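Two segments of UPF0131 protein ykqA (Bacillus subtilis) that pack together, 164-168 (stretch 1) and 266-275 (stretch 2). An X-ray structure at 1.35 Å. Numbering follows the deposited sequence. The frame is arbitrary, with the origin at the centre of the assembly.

Stretch 1 164-168: TTRFT
Stretch 2 (266-275) KLKRHMNSLP

A β-strand segment, 164-168, which continues later in the chain, lies against a helical stretch that begins before Lys-266; touching residues are at least 100 apart in sequence. The two run nearly parallel, their N-to-C directions 22° apart (signed crossing angle -22°), and their axes approach to 9.7 Å. Two CA pairs fix the register: Thr-165 CA lies 7.9 Å from Leu-267 CA, and Phe-167 CA 8.0 Å from Met-271 CA. Two strand residues therefore advance against four helix residues, about one turn.

The strand is extended through Arg-166. Its phi/psi runs -119/137, -76/121, -139/158, then -108/77 at Phe-167 and -106/-6 at Thr-168, where the extended form relaxes. The helix stays near -60/-45 through Met-271, carried by bonds such as His-270 N to Lys-266 O (2.9 Å) and Met-271 N to Leu-267 O (2.9 Å). Asn-272 has -75/-15 and Ser-273 -89/-19, Ser-273 N reaching His-270 O at 3.2 Å, and Leu-274, in loop or turn, is extended at -72/149.

Apolar packing dominates the 268 Å² buried, both sides summed, and Phe-167 is its centre, with the largest covered area (81 Å²), followed by His-270 (50 Å²). Thr-165, Phe-167, Leu-267 and Met-271 are buried. The CA-to-CB bond of Phe-167 points toward the helix, and chi1 -67° (m) with chi2 78° sets the ring among four residues of stretch 2. Phe-167 CZ meets Met-271 CG at 3.6 Å, Phe-167 CE1 meets Leu-267 CD1 at 4.1 Å, and Phe-167 CB meets Leu-274 CD1 at 4.0 Å. Leu-267 starts sideways, but chi1 180° (t) and chi2 61° (p) bring its end closer, placing CD1 at the ring edge. That same Leu-267 CD1 lies 4.1 Å from Thr-165 CG2, so one methyl serves two strand residues. The CA-to-CB bond of Leu-274 points toward the strand, with chi1 -68° (m) and chi2 174° (t). A large apolar side chain suits position 167 because it reaches Leu-267, Met-271 and Leu-274 together, and their flexible aliphatic chains fit around the ring.

Met-271, present as selenomethionine, adds a sulfur-aromatic type of contact: its SE stands 4.5 Å from the centroid of the Phe-167 ring, obliquely, 50° off the normal. The m, t, m rotamer (-67°, -172°, -65°) carries SE beside the ring, with CE turned farther from it.

His-270 brings a polar aromatic into the contact. Its CA-to-CB bond points toward the strand, and chi1 -178° (t) with chi2 70° sets His-270 CD2 4.0 Å from Phe-167 CD1, the two rings meeting edge to edge. His-270 CD2 also lies 4.1 Å from Thr-165 O, and His-270 CE1 lies 4.1 Å from Arg-166 NH1. Arg-166 leaves the strand sideways, and its long m, t, t chain (-67°, -164°, -174°), with chi4 -83°, brings the guanidinium nearer the helix.

No hydrogen bond crosses between the stretches. The guanidinium nitrogens, His-270 NE2 and Thr-165 OG1 are satisfied elsewhere in the structure, so the contact does not have to bond them. Thr-165, chi1 -61° (m), suits such a division: it offers its methyl to Leu-267 while its hydroxyl is bonded elsewhere.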

# COMPACT_ATOMS: atom_id res chain seq x y z
N THR A 164 -0.35 1.64 11.68
CA THR A 164 0.48 1.01 12.70
C THR A 164 1.26 -0.11 12.16
O THR A 164 0.78 -0.92 11.41
CB THR A 164 -0.41 0.46 13.83
OG1 THR A 164 -1.30 1.49 14.31
CG2 THR A 164 0.42 -0.03 15.01
N THR A 165 2.53 -0.18 12.57
CA THR A 165 3.37 -1.34 12.21
C THR A 165 2.96 -2.53 13.08
O THR A 165 2.98 -2.47 14.32
CB THR A 165 4.85 -1.03 12.35
OG1 THR A 165 5.20 0.04 11.50
CG2 THR A 165 5.73 -2.21 11.99
N ARG A 166 2.55 -3.61 12.41
CA ARG A 166 2.03 -4.79 13.09
C ARG A 166 2.54 -6.04 12.44
O ARG A 166 2.94 -6.02 11.29
CB ARG A 166 0.52 -4.76 13.03
CG ARG A 166 -0.11 -3.67 13.80
CD ARG A 166 -1.58 -3.90 14.03
NE ARG A 166 -2.23 -2.77 14.68
CZ ARG A 166 -2.20 -2.58 16.01
NH1 ARG A 166 -1.64 -3.46 16.81
NH2 ARG A 166 -2.77 -1.52 16.51
N PHE A 167 2.54 -7.15 13.15
CA PHE A 167 3.22 -8.37 12.75
C PHE A 167 2.16 -9.40 12.34
O PHE A 167 1.83 -10.29 13.11
CB PHE A 167 4.15 -8.82 13.87
CG PHE A 167 5.25 -7.84 14.02
CD1 PHE A 167 5.08 -6.63 14.67
CD2 PHE A 167 6.42 -8.07 13.34
CE1 PHE A 167 6.09 -5.67 14.61
CE2 PHE A 167 7.43 -7.16 13.34
CZ PHE A 167 7.25 -5.95 13.92
N THR A 168 1.62 -9.21 11.13
CA THR A 168 0.43 -9.90 10.69
C THR A 168 0.69 -11.01 9.67
O THR A 168 -0.27 -11.72 9.32
CB THR A 168 -0.53 -8.92 10.06
OG1 THR A 168 0.06 -8.45 8.86
CG2 THR A 168 -0.86 -7.72 10.92
N LYS A 266 8.93 2.13 21.52
CA LYS A 266 7.59 1.59 21.37
C LYS A 266 7.53 0.34 20.52
O LYS A 266 6.82 -0.59 20.85
CB LYS A 266 6.70 2.65 20.78
CG LYS A 266 6.12 3.56 21.76
CD LYS A 266 4.88 4.28 21.07
CE LYS A 266 4.36 5.33 21.99
NZ LYS A 266 2.95 5.89 21.56
N LEU A 267 8.24 0.36 19.40
CA LEU A 267 8.23 -0.75 18.46
C LEU A 267 8.86 -2.00 19.11
O LEU A 267 8.33 -3.08 19.00
CB LEU A 267 8.94 -0.36 17.15
CG LEU A 267 9.00 -1.48 16.06
CD1 LEU A 267 7.66 -1.97 15.56
CD2 LEU A 267 9.79 -0.97 14.92
N LYS A 268 10.00 -1.81 19.79
CA LYS A 268 10.64 -2.87 20.51
C LYS A 268 9.67 -3.42 21.57
O LYS A 268 9.54 -4.63 21.70
CB LYS A 268 11.95 -2.43 21.16
CG LYS A 268 13.07 -2.30 20.18
CD LYS A 268 14.37 -1.72 20.84
CE LYS A 268 15.58 -1.62 19.88
NZ LYS A 268 16.79 -0.98 20.50
N ARG A 269 9.03 -2.55 22.35
CA ARG A 269 8.17 -3.05 23.38
C ARG A 269 7.00 -3.86 22.76
O ARG A 269 6.56 -4.91 23.27
CB ARG A 269 7.56 -1.89 24.21
CG ARG A 269 8.41 -1.11 25.33
CD ARG A 269 7.66 0.14 26.26
NE ARG A 269 7.54 -0.44 27.56
CZ ARG A 269 6.88 -1.57 27.86
NH1 ARG A 269 6.86 -2.01 29.14
NH2 ARG A 269 6.20 -2.25 26.94
N HIS A 270 6.48 -3.38 21.60
CA HIS A 270 5.41 -4.09 20.94
C HIS A 270 5.87 -5.46 20.50
O HIS A 270 5.15 -6.44 20.74
CB HIS A 270 4.90 -3.28 19.75
CG HIS A 270 3.78 -3.91 19.02
ND1 HIS A 270 2.52 -4.03 19.58
CD2 HIS A 270 3.73 -4.47 17.80
CE1 HIS A 270 1.75 -4.68 18.73
NE2 HIS A 270 2.45 -4.95 17.63
N MSE A 271 6.99 -5.54 19.79
CA MSE A 271 7.50 -6.83 19.35
C MSE A 271 7.70 -7.79 20.51
O MSE A 271 7.40 -8.96 20.43
CB MSE A 271 8.79 -6.66 18.59
CG MSE A 271 8.61 -5.93 17.24
SE MSE A 271 10.12 -5.87 16.10
CE MSE A 271 11.22 -4.86 17.17
N ASN A 272 8.24 -7.29 21.60
CA ASN A 272 8.58 -8.14 22.76
C ASN A 272 7.35 -8.54 23.56
O ASN A 272 7.43 -9.45 24.38
CB ASN A 272 9.62 -7.45 23.67
CG ASN A 272 10.95 -7.33 23.07
OD1 ASN A 272 11.69 -6.31 23.31
ND2 ASN A 272 11.33 -8.33 22.30
N SER A 273 6.21 -7.88 23.36
CA SER A 273 4.97 -8.11 24.09
C SER A 273 4.12 -9.20 23.43
O SER A 273 3.20 -9.75 24.01
CB SER A 273 4.18 -6.78 24.21
OG SER A 273 3.13 -6.92 25.12
N LEU A 274 4.41 -9.47 22.16
CA LEU A 274 3.58 -10.39 21.43
C LEU A 274 3.76 -11.85 21.87
O LEU A 274 4.87 -12.26 22.20
CB LEU A 274 3.90 -10.21 19.93
CG LEU A 274 3.48 -8.87 19.27
CD1 LEU A 274 4.01 -8.82 17.88
CD2 LEU A 274 1.98 -8.68 19.30
N PRO A 275 2.68 -12.62 21.77
CA PRO A 275 2.79 -14.05 22.08
C PRO A 275 3.59 -14.75 21.01
O PRO A 275 3.56 -14.36 19.85
CB PRO A 275 1.34 -14.53 22.07
CG PRO A 275 0.66 -13.58 21.19
CD PRO A 275 1.34 -12.21 21.30